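Local coordinates for Plm1 (Streptomyces sp. HK803, PDB 4HXY), which probably uses NADPH to reduce the beta-keto group of the growing chain in the first module of phoslactomycin biosynthesis, as a polyketide synthase ketoreductase domain, at residues T20-W28 with R140-T148. Sequence-based numbering, arbitrary orientation.
Sequences TADRVPGNW and RRALAGTLT
Val24, Trp28 and Leu147 meet where an extended loop runs over the outer face of helix 137-148, far from the NADPH pocket. This region corresponds to the structural subdomain that modular ketoreductases carry beside their catalytic, NADPH-binding one; it resembles a Rossmann fold, with parallel strands flanked by helices. Val24 divides its branches over the helix. With CG1 anti to the backbone N (chi1 -178°), CG2 falls beside that nitrogen and lies 3.7 Å from Ala144 CA, while CG1 reaches Leu147 CB and Thr148 CG2. CG1 also sits 3.5 Å above the plane of the Trp28 indole, near its rim. The far corner of that ring, CH2, approaches Leu147 CB at 4.0 Å, the two side chains crossing obliquely. Trp28 NE1 donates to Pro25 O, tilted from both the ring and carbonyl planes, which helps fix the ring's rotation. Replacing Trp28 by an alanine is likely to open a gap beside Val24 and Leu147 and to leave Pro25 O without its indole donor. Beyond this cluster, Phe42 also meets the Trp28 ring, and Trp86 of strand 85-90 touches Leu147. Toward the other end, Thr20 CA passes 3.9 Å from Gly145 CA, an approach that a side chain on the glycine would block. Ala21 N makes a weak hydrogen bond to Arg141 O, and a water bridges Asp22 O to Arg140 NH2, while the same guanidinium is held by Ala37 O and Ser40 OG. Ala21 O, buried without a hydrogen-bond partner, receives a CA-H...O contact from Arg141 CA at 3.2 Å.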
ATOM      1  N   THR A  20       4.130 -11.172  28.223  1.00 40.05           N
ATOM      2  CA  THR A  20       4.103  -9.781  28.664  1.00 39.88           C
ATOM      3  C   THR A  20       5.061  -9.528  29.845  1.00 39.49           C
ATOM      4  O   THR A  20       5.079 -10.289  30.824  1.00 39.86           O
ATOM      5  CB  THR A  20       2.659  -9.346  29.038  1.00 40.15           C
ATOM      6  OG1 THR A  20       2.409  -9.581  30.432  1.00 40.68           O
ATOM      7  CG2 THR A  20       1.626 -10.103  28.177  1.00 40.31           C
ATOM      8  N   ALA A  21       5.845  -8.455  29.740  1.00 38.57           N
ATOM      9  CA  ALA A  21       6.849  -8.079  30.750  1.00 37.73           C
ATOM     10  C   ALA A  21       6.572  -6.682  31.290  1.00 36.77           C
ATOM     11  O   ALA A  21       5.719  -5.971  30.769  1.00 36.66           O
ATOM     12  CB  ALA A  21       8.250  -8.137  30.143  1.00 37.91           C
ATOM     13  N   ASP A  22       7.297  -6.287  32.332  1.00 35.84           N
ATOM     14  CA  ASP A  22       7.117  -4.957  32.948  1.00 35.17           C
ATOM     15  C   ASP A  22       8.155  -3.928  32.481  1.00 33.95           C
ATOM     16  O   ASP A  22       7.971  -2.723  32.659  1.00 33.63           O
ATOM     17  CB  ASP A  22       7.147  -5.061  34.481  1.00 35.83           C
ATOM     18  CG  ASP A  22       8.549  -5.279  35.035  1.00 37.17           C
ATOM     19  OD1 ASP A  22       9.178  -6.309  34.689  1.00 40.44           O
ATOM     20  OD2 ASP A  22       9.019  -4.424  35.825  1.00 39.78           O
ATOM     21  N   ARG A  23       9.246  -4.418  31.901  1.00 31.99           N
ATOM     22  CA  ARG A  23      10.322  -3.567  31.404  1.00 30.35           C
ATOM     23  C   ARG A  23      11.069  -4.339  30.325  1.00 28.28           C
ATOM     24  O   ARG A  23      10.815  -5.526  30.120  1.00 28.14           O
ATOM     25  CB  ARG A  23      11.273  -3.177  32.537  1.00 30.72           C
ATOM     26  CG  ARG A  23      11.958  -4.367  33.230  1.00 32.40           C
ATOM     27  CD  ARG A  23      12.809  -3.927  34.434  1.00 35.16           C
ATOM     28  NE  ARG A  23      14.020  -3.219  34.016  1.00 37.38           N
ATOM     29  CZ  ARG A  23      15.125  -3.804  33.548  1.00 39.09           C
ATOM     30  NH1 ARG A  23      16.166  -3.059  33.181  1.00 39.56           N
ATOM     31  NH2 ARG A  23      15.201  -5.128  33.430  1.00 39.45           N
ATOM     32  N   VAL A  24      11.978  -3.660  29.635  1.00 26.27           N
ATOM     33  CA  VAL A  24      12.783  -4.286  28.583  1.00 24.72           C
ATOM     34  C   VAL A  24      14.244  -4.135  28.982  1.00 23.78           C
ATOM     35  O   VAL A  24      14.749  -3.022  29.063  1.00 23.06           O
ATOM     36  CB  VAL A  24      12.553  -3.630  27.200  1.00 24.09           C
ATOM     37  CG1 VAL A  24      13.365  -4.348  26.139  1.00 24.51           C
ATOM     38  CG2 VAL A  24      11.072  -3.632  26.840  1.00 22.84           C
ATOM     39  N   PRO A  25      14.926  -5.255  29.260  1.00 23.53           N
ATOM     40  CA  PRO A  25      16.298  -5.110  29.711  1.00 23.33           C
ATOM     41  C   PRO A  25      17.245  -4.801  28.576  1.00 22.53           C
ATOM     42  O   PRO A  25      16.974  -5.166  27.425  1.00 23.21           O
ATOM     43  CB  PRO A  25      16.621  -6.491  30.282  1.00 23.45           C
ATOM     44  CG  PRO A  25      15.806  -7.419  29.472  1.00 24.58           C
ATOM     45  CD  PRO A  25      14.527  -6.668  29.153  1.00 23.88           C
ATOM     46  N   GLY A  26      18.352  -4.152  28.920  1.00 21.47           N
ATOM     47  CA  GLY A  26      19.474  -3.980  28.010  1.00 21.26           C
ATOM     48  C   GLY A  26      19.718  -2.529  27.642  1.00 20.01           C
ATOM     49  O   GLY A  26      19.124  -1.605  28.208  1.00 20.58           O
ATOM     50  N   ASN A  27      20.601  -2.349  26.671  1.00 18.48           N
ATOM     51  CA  ASN A  27      21.041  -1.053  26.211  1.00 17.03           C
ATOM     52  C   ASN A  27      20.378  -0.791  24.855  1.00 15.65           C
ATOM     53  O   ASN A  27      20.869  -1.259  23.834  1.00 15.65           O
ATOM     54  CB  ASN A  27      22.561  -1.096  26.071  1.00 17.04           C
ATOM     55  CG  ASN A  27      23.176   0.237  25.703  1.00 17.49           C
ATOM     56  OD1 ASN A  27      22.576   1.307  25.871  1.00 19.19           O
ATOM     57  ND2 ASN A  27      24.409   0.179  25.200  1.00 17.73           N
ATOM     58  N   TRP A  28      19.262  -0.061  24.857  1.00 14.57           N
ATOM     59  CA  TRP A  28      18.483   0.145  23.637  1.00 13.89           C
ATOM     60  C   TRP A  28      18.689   1.520  23.052  1.00 12.95           C
ATOM     61  O   TRP A  28      18.891   2.488  23.779  1.00 13.00           O
ATOM     62  CB  TRP A  28      16.982  -0.141  23.863  1.00 14.27           C
ATOM     63  CG  TRP A  28      16.683  -1.600  23.886  1.00 13.96           C
ATOM     64  CD1 TRP A  28      17.107  -2.511  24.818  1.00 14.81           C
ATOM     65  CD2 TRP A  28      15.893  -2.330  22.943  1.00 13.57           C
ATOM     66  NE1 TRP A  28      16.637  -3.765  24.504  1.00 14.41           N
ATOM     67  CE2 TRP A  28      15.894  -3.681  23.351  1.00 14.51           C
ATOM     68  CE3 TRP A  28      15.175  -1.970  21.789  1.00 10.83           C
ATOM     69  CZ2 TRP A  28      15.201  -4.666  22.658  1.00 13.52           C
ATOM     70  CZ3 TRP A  28      14.513  -2.948  21.099  1.00 11.46           C
ATOM     71  CH2 TRP A  28      14.529  -4.284  21.533  1.00 12.37           C
ATOM     72  N   ARG A 140       1.891  -1.077  27.302  1.00 17.31           N
ATOM     73  CA  ARG A 140       3.305  -1.139  27.677  1.00 18.75           C
ATOM     74  C   ARG A 140       3.805  -2.571  27.856  1.00 19.38           C
ATOM     75  O   ARG A 140       4.887  -2.912  27.395  1.00 19.46           O
ATOM     76  CB  ARG A 140       3.550  -0.370  28.962  1.00 18.98           C
ATOM     77  CG  ARG A 140       3.523   1.105  28.779  1.00 18.68           C
ATOM     78  CD  ARG A 140       3.714   1.802  30.111  1.00 18.14           C
ATOM     79  NE  ARG A 140       5.118   2.019  30.449  1.00 18.65           N
ATOM     80  CZ  ARG A 140       5.815   1.318  31.345  1.00 21.27           C
ATOM     81  NH1 ARG A 140       5.271   0.307  32.014  1.00 22.69           N
ATOM     82  NH2 ARG A 140       7.080   1.634  31.576  1.00 21.79           N
ATOM     83  N   ARG A 141       3.013  -3.409  28.524  1.00 20.34           N
ATOM     84  CA  ARG A 141       3.426  -4.780  28.820  1.00 20.92           C
ATOM     85  C   ARG A 141       3.413  -5.696  27.609  1.00 20.59           C
ATOM     86  O   ARG A 141       4.261  -6.587  27.497  1.00 21.22           O
ATOM     87  CB  ARG A 141       2.562  -5.387  29.935  1.00 21.53           C
ATOM     88  CG  ARG A 141       2.739  -4.738  31.293  1.00 23.95           C
ATOM     89  CD  ARG A 141       2.124  -5.628  32.390  1.00 28.26           C
ATOM     90  NE  ARG A 141       0.717  -5.938  32.102  1.00 30.70           N
ATOM     91  CZ  ARG A 141      -0.329  -5.197  32.483  1.00 34.38           C
ATOM     92  NH1 ARG A 141      -0.172  -4.082  33.208  1.00 36.05           N
ATOM     93  NH2 ARG A 141      -1.559  -5.579  32.142  1.00 34.99           N
ATOM     94  N   ALA A 142       2.463  -5.475  26.713  1.00 20.01           N
ATOM     95  CA  ALA A 142       2.401  -6.229  25.488  1.00 19.70           C
ATOM     96  C   ALA A 142       3.637  -5.933  24.637  1.00 19.38           C
ATOM     97  O   ALA A 142       4.212  -6.830  24.062  1.00 19.65           O
ATOM     98  CB  ALA A 142       1.117  -5.917  24.721  1.00 19.80           C
ATOM     99  N   LEU A 143       4.022  -4.666  24.553  1.00 30.00           N
ATOM    100  CA  LEU A 143       5.220  -4.299  23.800  1.00 30.00           C
ATOM    101  C   LEU A 143       6.497  -4.842  24.439  1.00 30.00           C
ATOM    102  O   LEU A 143       7.375  -5.335  23.781  1.00 30.00           O
ATOM    103  CB  LEU A 143       5.350  -2.785  23.631  1.00 20.00           C
ATOM    104  CG  LEU A 143       6.571  -2.418  22.782  1.00 20.00           C
ATOM    105  CD1 LEU A 143       6.415  -2.899  21.359  1.00 20.00           C
ATOM    106  CD2 LEU A 143       6.789  -0.969  22.788  1.00 20.00           C
ATOM    107  N   ALA A 144       6.579  -4.748  25.751  1.00 19.76           N
ATOM    108  CA  ALA A 144       7.772  -5.212  26.445  1.00 19.97           C
ATOM    109  C   ALA A 144       7.979  -6.702  26.250  1.00 20.12           C
ATOM    110  O   ALA A 144       9.079  -7.142  25.988  1.00 20.91           O
ATOM    111  CB  ALA A 144       7.682  -4.875  27.908  1.00 20.03           C
ATOM    112  N   GLY A 145       6.905  -7.465  26.356  1.00 20.47           N
ATOM    113  CA  GLY A 145       6.956  -8.909  26.103  1.00 20.43           C
ATOM    114  C   GLY A 145       7.437  -9.220  24.700  1.00 20.60           C
ATOM    115  O   GLY A 145       8.223 -10.137  24.491  1.00 20.72           O
ATOM    116  N   THR A 146       6.987  -8.427  23.731  1.00 19.99           N
ATOM    117  CA  THR A 146       7.376  -8.612  22.342  1.00 20.01           C
ATOM    118  C   THR A 146       8.868  -8.337  22.138  1.00 19.61           C
ATOM    119  O   THR A 146       9.548  -9.113  21.473  1.00 19.58           O
ATOM    120  CB  THR A 146       6.501  -7.713  21.420  1.00 20.33           C
ATOM    121  OG1 THR A 146       5.132  -8.131  21.528  1.00 21.30           O
ATOM    122  CG2 THR A 146       6.943  -7.791  19.968  1.00 20.19           C
ATOM    123  N   LEU A 147       9.373  -7.250  22.719  1.00 19.66           N
ATOM    124  CA  LEU A 147      10.768  -6.865  22.553  1.00 20.46           C
ATOM    125  C   LEU A 147      11.735  -7.758  23.327  1.00 22.60           C
ATOM    126  O   LEU A 147      12.900  -7.871  22.957  1.00 22.14           O
ATOM    127  CB  LEU A 147      10.989  -5.414  22.966  1.00 20.01           C
ATOM    128  CG  LEU A 147      10.234  -4.367  22.155  1.00 18.13           C
ATOM    129  CD1 LEU A 147      10.566  -2.951  22.666  1.00 16.45           C
ATOM    130  CD2 LEU A 147      10.538  -4.504  20.656  1.00 18.31           C
ATOM    131  N   THR A 148      11.257  -8.372  24.398  1.00 25.22           N
ATOM    132  CA  THR A 148      12.122  -9.204  25.235  1.00 27.84           C
ATOM    133  C   THR A 148      12.160 -10.649  24.767  1.00 30.05           C
ATOM    134  O   THR A 148      13.178 -11.337  24.941  1.00 31.02           O
ATOM    135  CB  THR A 148      11.682  -9.159  26.701  1.00 27.63           C
ATOM    136  OG1 THR A 148      10.311  -9.554  26.805  1.00 29.85           O
ATOM    137  CG2 THR A 148      11.838  -7.772  27.242  1.00 27.19           C
TER
HETATM  138  O   HOH W   1       9.095  -0.425  32.963  1.00 39.90           O